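Local atomic coordinates of DNA polymerase III, gamma subunit-related protein (Thermotoga maritima, PDB entry 2GNO), a protein that probably binds DNA and is related to the AAA+ subunits of the bacterial DNA polymerase III complex. Residues 227-230 and 231-235; 39-42 and 43-46; 251-255 and 256-260. All coordinates share one frame; numbering follows the deposited sequence.

Interaction 1: 227-230 and 231-235; sequences ALFD and QVTNT
The amides of Gln231, Val232, Thr233 and Asn234 each reach four residues back, to the carbonyls of Ala227, Leu228, Phe229 and Asp230, in consecutive alpha-helical hydrogen bonds; that from Thr233 N to Phe229 O measures 2.9 Å, with a nearly straight N-H...O angle of 164°. Thr233 adds a side-chain bond to the same acceptor. Its OG1 lies between the backbone N and the carbonyl carbon (chi1 60°), which turns the hydroxyl back along the helix to donate to Phe229 O at 3.0 Å. Phe229 O is thus gripped twice by one residue, and the hydroxyl approaches well tilted from the carbonyl plane. The same rotation carries the Thr233 methyl over a face of the Phe229 ring in a CH-pi contact. Here CG2 stands 3.8 Å from the ring centroid, 19° off the normal, and leans toward CE2 and CZ. This pair belongs to the buried side of helix 225-235 in the helical C-terminal domain: Phe229 touches Phe217 of helix 203-219 and Leu287, Met288 and Leu291 of helix 283-298, and Thr233 also touches Leu287. Farther round the helix, Leu228 and Val232 both touch Phe217 of helix 203-219. Their own contact is loose, with Leu228 CD1 4.4 Å from Val232 CG2. That valine methyl comes nearer to the backbone, at 3.4 Å from Leu228 O. Leu228 CD1 also lies 4.1 Å from OE1 of Gln231, whose extended chain runs on to Thr192 and Glu193 of helix 192-195. On the exposed side, Asn234 folds its amide back over the preceding turn, placing its CG 3.1 Å from Asp230 O, the carbonyl that its backbone N also engages through a more bent hydrogen bond.

Interaction 2: 39-42 and 43-46; sequences PEYV and EKFP
Glu43 and Lys44 give the last backbone hydrogen bonds of helix 30-43, Glu43 N to Pro39 O and Lys44 N to Glu40 O, the latter short at 2.7 Å but bent. Lys44 then takes a positive phi of 56°, a left-handed conformation that ends the helix and sends the chain off toward strand 52-55 of the parallel sheet in the P-loop NTPase-like part of the protein. The charged contact is made by Lys44 with Tyr41. With CG beside the backbone N and a bend at chi2 (-56°), the lysine folds back alongside the tyrosine, and NZ comes to rest over the centre of the ring, 3.6 Å from its centroid, in a cation-pi interaction. From there NZ also makes a weak hydrogen bond, 2.9 Å long, to Tyr41 O. The phenol is anchored at its far end, where OH bonds to Glu7 OE1 of helix 5-14. Glu43 is likewise held from outside, its carboxylate bonding to the backbone N of Thr82 and Arg83 and to Tyr85 OH. The remaining contacts are van der Waals and weakly polar. Phe45 O meets Glu40 through a CA-H...O contact of 3.4 Å to CA and lies 3.3 Å from CG, while accepting a hydrogen bond from Tyr81 OH. The extended Glu40 side chain passes obliquely across Pro46, with OE1 3.5 Å from Pro46 CA. With an alanine here, CG and the carboxylate would be missing, which is likely to open a gap beside Phe45 O and leave Pro46 CA and CB without the carboxylate that lies against them. Tyr41 O, in the last helical turn, takes the weak bond from the ammonium group; the positive charge would be expected to polarise this carbonyl modestly and to suit the negative end of the helix dipole.

Interaction 3: 251-255 and 256-260; sequences IILHE and NTWES
CB of Asn256 lies over one face of the Trp258 indole, 3.3 Å above the plane and offset toward the rim, while the carbonyl oxygens of Ile252 and Leu253 lie at its edge. The arrangement sits at the C-terminal end of helix 239-254 in the helical C-terminal domain, where side chains of the following loop fold back onto carbonyls of its last turn. The indole N-H is aimed squarely at Leu253 O, 3.2 Å from NE1, with an N-H...O angle of 166°; the acceptor lies in the ring plane and offers a lone pair. Asn256 serves the neighbouring carbonyl. With CG beside its backbone N (chi1 -82°), its amide lies alongside Ile252, and ND2 donates to a lone pair of Ile252 O at 3.0 Å, with the oxygen close to the amide plane. ND2 is also hydrogen-bonded to His294 ND1 of helix 283-298, so this amide joins two helices. The indole also touches Val267 and Leu270 of helix 261-274 and Ile293 of helix 283-298. Next to its N-H bond, the ring carbon CZ2 of Trp258 reaches 3.5 Å from Ile252 O and 4.1 Å from Ile252 CG2.

Interactions 1 and 3 both lie in the C-terminal helical domain, on helix 225-235 and at the end of the next helix, 239-254, with the loop after it. Their centres are about 24 Å apart and their nearest atoms about 10 Å, without touching; helices 203-219 and 283-298 pack against both. Interaction 2 lies across the chain's centre from them, at the end of a helix beside the parallel sheet, its centre about 47 Å from that of interaction 1 and 42 Å from that of interaction 3. Side chains of Leu228 and Pro39 are each about 5 Å from a bound 2-ethoxyethanol, probably from the crystallisation liquor, and that of Tyr41 is about 8 Å from a sodium ion.

Interaction 1: 227-230 and 231-235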
loop_
_atom_site.group_PDB
_atom_site.type_symbol
_atom_site.label_atom_id
_atom_site.label_comp_id
_atom_site.label_asym_id
_atom_site.label_seq_id
_atom_site.Cartn_x
_atom_site.Cartn_y
_atom_site.Cartn_z
ATOM N N ALA A 227 -1.838 -5.952 -31.108
ATOM C CA ALA A 227 -1.474 -4.603 -31.439
ATOM C C ALA A 227 -1.492 -3.849 -30.115
ATOM O O ALA A 227 -0.534 -3.132 -29.801
ATOM C CB ALA A 227 -2.448 -3.998 -32.441
ATOM N N LEU A 228 -2.554 -4.044 -29.318
ATOM C CA LEU A 228 -2.655 -3.394 -28.006
ATOM C C LEU A 228 -1.508 -3.863 -27.123
ATOM O O LEU A 228 -0.868 -3.065 -26.471
ATOM C CB LEU A 228 -3.993 -3.729 -27.330
ATOM C CG LEU A 228 -4.287 -3.079 -25.972
ATOM C CD1 LEU A 228 -4.230 -1.548 -26.044
ATOM C CD2 LEU A 228 -5.618 -3.535 -25.464
ATOM N N PHE A 229 -1.254 -5.167 -27.108
ATOM C CA PHE A 229 -0.173 -5.735 -26.297
ATOM C C PHE A 229 1.186 -5.141 -26.633
ATOM O O PHE A 229 1.937 -4.788 -25.724
ATOM C CB PHE A 229 -0.125 -7.245 -26.466
ATOM C CG PHE A 229 0.871 -7.919 -25.588
ATOM C CD1 PHE A 229 0.538 -8.249 -24.287
ATOM C CD2 PHE A 229 2.122 -8.274 -26.074
ATOM C CE1 PHE A 229 1.435 -8.896 -23.480
ATOM C CE2 PHE A 229 3.024 -8.916 -25.268
ATOM C CZ PHE A 229 2.680 -9.219 -23.970
ATOM N N ASP A 230 1.497 -5.036 -27.928
ATOM C CA ASP A 230 2.774 -4.443 -28.385
ATOM C C ASP A 230 2.895 -2.986 -27.945
ATOM O O ASP A 230 3.957 -2.574 -27.464
ATOM C CB ASP A 230 2.948 -4.563 -29.899
ATOM C CG ASP A 230 3.127 -6.014 -30.366
ATOM O OD1 ASP A 230 3.389 -6.908 -29.527
ATOM O OD2 ASP A 230 2.993 -6.260 -31.586
ATOM N N GLN A 231 1.803 -2.227 -28.069
ATOM C CA GLN A 231 1.787 -0.825 -27.633
ATOM C C GLN A 231 2.060 -0.709 -26.120
ATOM O O GLN A 231 2.756 0.204 -25.686
ATOM C CB GLN A 231 0.442 -0.182 -27.971
ATOM C CG GLN A 231 0.299 1.291 -27.599
ATOM C CD GLN A 231 -1.070 1.867 -27.950
ATOM O OE1 GLN A 231 -2.040 1.140 -28.193
ATOM N NE2 GLN A 231 -1.157 3.186 -27.947
ATOM N N VAL A 232 1.494 -1.613 -25.324
ATOM C CA VAL A 232 1.704 -1.580 -23.884
ATOM C C VAL A 232 3.116 -2.017 -23.495
ATOM O O VAL A 232 3.731 -1.384 -22.654
ATOM C CB VAL A 232 0.646 -2.413 -23.128
ATOM C CG1 VAL A 232 0.958 -2.502 -21.632
ATOM C CG2 VAL A 232 -0.741 -1.802 -23.334
ATOM N N THR A 233 3.614 -3.092 -24.097
ATOM C CA THR A 233 4.937 -3.602 -23.775
ATOM C C THR A 233 6.078 -2.744 -24.319
ATOM O O THR A 233 7.198 -2.865 -23.826
ATOM C CB THR A 233 5.114 -5.066 -24.194
ATOM O OG1 THR A 233 4.921 -5.195 -25.598
ATOM C CG2 THR A 233 4.136 -5.968 -23.439
ATOM N N ASN A 234 5.808 -1.923 -25.337
ATOM C CA ASN A 234 6.803 -0.986 -25.880
ATOM C C ASN A 234 6.914 0.283 -25.007
ATOM O O ASN A 234 7.934 0.960 -25.044
ATOM C CB ASN A 234 6.501 -0.599 -27.340
ATOM C CG ASN A 234 6.766 -1.740 -28.339
ATOM O OD1 ASN A 234 7.376 -2.766 -28.013
ATOM N ND2 ASN A 234 6.309 -1.544 -29.575
ATOM N N THR A 235 5.869 0.591 -24.237
ATOM C CA THR A 235 5.825 1.755 -23.341
ATOM C C THR A 235 6.246 1.412 -21.907
ATOM O O THR A 235 6.962 2.177 -21.275
ATOM C CB THR A 235 4.393 2.344 -23.313
ATOM O OG1 THR A 235 4.022 2.753 -24.638
ATOM C CG2 THR A 235 4.284 3.526 -22.370
#

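Interaction 2: 39-42 and 43-46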
loop_
_atom_site.group_PDB
_atom_site.type_symbol
_atom_site.label_atom_id
_atom_site.label_comp_id
_atom_site.label_asym_id
_atom_site.label_seq_id
_atom_site.Cartn_x
_atom_site.Cartn_y
_atom_site.Cartn_z
ATOM N N PRO A 39 0.325 11.653 15.154
ATOM C CA PRO A 39 0.881 12.831 15.790
ATOM C C PRO A 39 -0.093 13.989 15.956
ATOM O O PRO A 39 -0.136 14.604 17.034
ATOM C CB PRO A 39 2.048 13.196 14.865
ATOM C CG PRO A 39 2.348 11.935 14.164
ATOM C CD PRO A 39 1.095 11.278 13.958
ATOM N N GLU A 40 -0.848 14.296 14.911
ATOM C CA GLU A 40 -1.853 15.346 14.986
ATOM C C GLU A 40 -2.973 14.974 15.940
ATOM O O GLU A 40 -3.496 15.841 16.626
ATOM C CB GLU A 40 -2.396 15.718 13.622
ATOM C CG GLU A 40 -3.507 16.738 13.687
ATOM C CD GLU A 40 -3.832 17.366 12.364
ATOM O OE1 GLU A 40 -3.144 17.133 11.357
ATOM O OE2 GLU A 40 -4.791 18.113 12.356
ATOM N N TYR A 41 -3.346 13.701 15.989
ATOM C CA TYR A 41 -4.372 13.265 16.921
ATOM C C TYR A 41 -3.918 13.463 18.377
ATOM O O TYR A 41 -4.702 13.881 19.211
ATOM C CB TYR A 41 -4.780 11.828 16.687
ATOM C CG TYR A 41 -5.995 11.468 17.511
ATOM C CD1 TYR A 41 -7.267 11.733 17.044
ATOM C CD2 TYR A 41 -5.859 10.927 18.791
ATOM C CE1 TYR A 41 -8.389 11.453 17.831
ATOM C CE2 TYR A 41 -6.963 10.627 19.557
ATOM C CZ TYR A 41 -8.223 10.892 19.079
ATOM O OH TYR A 41 -9.331 10.601 19.854
ATOM N N VAL A 42 -2.655 13.177 18.679
ATOM C CA VAL A 42 -2.149 13.368 20.036
ATOM C C VAL A 42 -1.955 14.845 20.374
ATOM O O VAL A 42 -2.301 15.276 21.461
ATOM C CB VAL A 42 -0.786 12.651 20.242
ATOM C CG1 VAL A 42 -0.150 12.964 21.625
ATOM C CG2 VAL A 42 -0.926 11.158 20.076
ATOM N N GLU A 43 -1.397 15.607 19.443
ATOM C CA GLU A 43 -1.067 16.989 19.660
ATOM C C GLU A 43 -2.175 17.993 19.387
ATOM O O GLU A 43 -2.057 19.132 19.820
ATOM C CB GLU A 43 0.140 17.342 18.794
ATOM C CG GLU A 43 1.390 16.481 19.039
ATOM C CD GLU A 43 2.131 16.794 20.330
ATOM O OE1 GLU A 43 1.897 17.850 20.931
ATOM O OE2 GLU A 43 2.986 15.978 20.710
ATOM N N LYS A 44 -3.225 17.581 18.667
ATOM C CA LYS A 44 -4.339 18.449 18.303
ATOM C C LYS A 44 -3.830 19.667 17.576
ATOM O O LYS A 44 -4.268 20.789 17.837
ATOM C CB LYS A 44 -5.180 18.856 19.530
ATOM C CG LYS A 44 -5.638 17.701 20.405
ATOM C CD LYS A 44 -6.411 16.677 19.626
ATOM C CE LYS A 44 -6.893 15.583 20.519
ATOM N NZ LYS A 44 -7.501 14.477 19.739
ATOM N N PHE A 45 -2.867 19.440 16.692
ATOM C CA PHE A 45 -2.263 20.502 15.922
ATOM C C PHE A 45 -1.599 19.795 14.740
ATOM O O PHE A 45 -1.085 18.694 14.914
ATOM C CB PHE A 45 -1.232 21.255 16.764
ATOM C CG PHE A 45 -0.910 22.627 16.248
ATOM C CD1 PHE A 45 -1.718 23.704 16.596
ATOM C CD2 PHE A 45 0.200 22.851 15.449
ATOM C CE1 PHE A 45 -1.452 24.977 16.141
ATOM C CE2 PHE A 45 0.474 24.128 14.983
ATOM C CZ PHE A 45 -0.348 25.190 15.323
ATOM N N PRO A 46 -1.604 20.399 13.541
ATOM C CA PRO A 46 -0.970 19.722 12.401
ATOM C C PRO A 46 0.573 19.699 12.507
ATOM O O PRO A 46 1.143 20.561 13.165
ATOM C CB PRO A 46 -1.432 20.544 11.208
ATOM C CG PRO A 46 -2.363 21.510 11.724
ATOM C CD PRO A 46 -2.140 21.706 13.138
#

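Interaction 3: 251-255 and 256-260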
loop_
_atom_site.group_PDB
_atom_site.type_symbol
_atom_site.label_atom_id
_atom_site.label_comp_id
_atom_site.label_asym_id
_atom_site.label_seq_id
_atom_site.Cartn_x
_atom_site.Cartn_y
_atom_site.Cartn_z
ATOM N N ILE A 251 -5.266 -7.918 -9.428
ATOM C CA ILE A 251 -6.623 -7.581 -9.889
ATOM C C ILE A 251 -7.286 -8.787 -10.563
ATOM O O ILE A 251 -8.427 -9.105 -10.253
ATOM C CB ILE A 251 -6.629 -6.331 -10.814
ATOM C CG1 ILE A 251 -6.223 -5.099 -10.009
ATOM C CG2 ILE A 251 -8.035 -6.110 -11.425
ATOM C CD1 ILE A 251 -5.970 -3.874 -10.836
ATOM N N ILE A 252 -6.569 -9.474 -11.453
ATOM C CA ILE A 252 -7.103 -10.669 -12.141
ATOM C C ILE A 252 -7.486 -11.741 -11.112
ATOM O O ILE A 252 -8.550 -12.350 -11.239
ATOM C CB ILE A 252 -6.071 -11.226 -13.181
ATOM C CG1 ILE A 252 -5.853 -10.205 -14.313
ATOM C CG2 ILE A 252 -6.540 -12.519 -13.770
ATOM C CD1 ILE A 252 -4.650 -10.455 -15.153
ATOM N N LEU A 253 -6.632 -11.964 -10.109
ATOM C CA LEU A 253 -6.930 -12.942 -9.065
ATOM C C LEU A 253 -8.141 -12.585 -8.253
ATOM O O LEU A 253 -9.066 -13.372 -8.160
ATOM C CB LEU A 253 -5.788 -13.127 -8.056
ATOM C CG LEU A 253 -4.615 -14.042 -8.366
ATOM C CD1 LEU A 253 -3.627 -14.002 -7.227
ATOM C CD2 LEU A 253 -5.121 -15.479 -8.552
ATOM N N HIS A 254 -8.124 -11.387 -7.676
ATOM C CA HIS A 254 -9.204 -10.942 -6.798
ATOM C C HIS A 254 -10.489 -10.521 -7.479
ATOM O O HIS A 254 -11.514 -10.492 -6.809
ATOM C CB HIS A 254 -8.716 -9.830 -5.853
ATOM C CG HIS A 254 -7.610 -10.264 -4.946
ATOM N ND1 HIS A 254 -6.278 -10.087 -5.256
ATOM C CD2 HIS A 254 -7.635 -10.891 -3.745
ATOM C CE1 HIS A 254 -5.530 -10.580 -4.284
ATOM N NE2 HIS A 254 -6.330 -11.071 -3.354
ATOM N N GLU A 255 -10.463 -10.231 -8.780
ATOM C CA GLU A 255 -11.676 -9.783 -9.484
ATOM C C GLU A 255 -12.205 -10.759 -10.556
ATOM O O GLU A 255 -12.626 -10.350 -11.635
ATOM C CB GLU A 255 -11.452 -8.362 -10.026
ATOM C CG GLU A 255 -10.938 -7.408 -8.926
ATOM C CD GLU A 255 -10.934 -5.936 -9.317
ATOM O OE1 GLU A 255 -11.312 -5.602 -10.451
ATOM O OE2 GLU A 255 -10.531 -5.107 -8.489
ATOM N N ASN A 256 -12.188 -12.044 -10.196
ATOM C CA ASN A 256 -12.646 -13.200 -10.990
ATOM C C ASN A 256 -12.888 -14.347 -10.008
ATOM O O ASN A 256 -12.290 -14.360 -8.934
ATOM C CB ASN A 256 -11.570 -13.699 -11.980
ATOM C CG ASN A 256 -11.502 -12.909 -13.285
ATOM O OD1 ASN A 256 -12.472 -12.859 -14.037
ATOM N ND2 ASN A 256 -10.312 -12.431 -13.628
ATOM N N THR A 257 -13.741 -15.300 -10.370
ATOM C CA THR A 257 -14.016 -16.482 -9.530
ATOM C C THR A 257 -13.318 -17.671 -10.198
ATOM O O THR A 257 -13.249 -17.725 -11.429
ATOM C CB THR A 257 -15.519 -16.734 -9.351
ATOM O OG1 THR A 257 -16.131 -16.986 -10.622
ATOM C CG2 THR A 257 -16.172 -15.526 -8.692
ATOM N N TRP A 258 -12.820 -18.620 -9.398
ATOM C CA TRP A 258 -12.060 -19.768 -9.924
ATOM C C TRP A 258 -12.508 -21.171 -9.459
ATOM O O TRP A 258 -11.759 -21.885 -8.777
ATOM C CB TRP A 258 -10.593 -19.546 -9.551
ATOM C CG TRP A 258 -10.044 -18.186 -9.931
ATOM C CD1 TRP A 258 -9.948 -17.097 -9.120
ATOM C CD2 TRP A 258 -9.506 -17.783 -11.200
ATOM N NE1 TRP A 258 -9.395 -16.050 -9.800
ATOM C CE2 TRP A 258 -9.115 -16.440 -11.078
ATOM C CE3 TRP A 258 -9.328 -18.424 -12.432
ATOM C CZ2 TRP A 258 -8.555 -15.727 -12.132
ATOM C CZ3 TRP A 258 -8.785 -17.716 -13.472
ATOM C CH2 TRP A 258 -8.403 -16.379 -13.318
ATOM N N GLU A 259 -13.693 -21.590 -9.894
ATOM C CA GLU A 259 -14.252 -22.888 -9.523
ATOM C C GLU A 259 -13.760 -24.128 -10.287
ATOM O O GLU A 259 -13.596 -25.188 -9.682
ATOM N N SER A 260 -13.521 -23.999 -11.593
ATOM C CA SER A 260 -13.087 -25.123 -12.433
ATOM C C SER A 260 -11.707 -25.745 -12.186
ATOM O O SER A 260 -10.903 -25.222 -11.422
#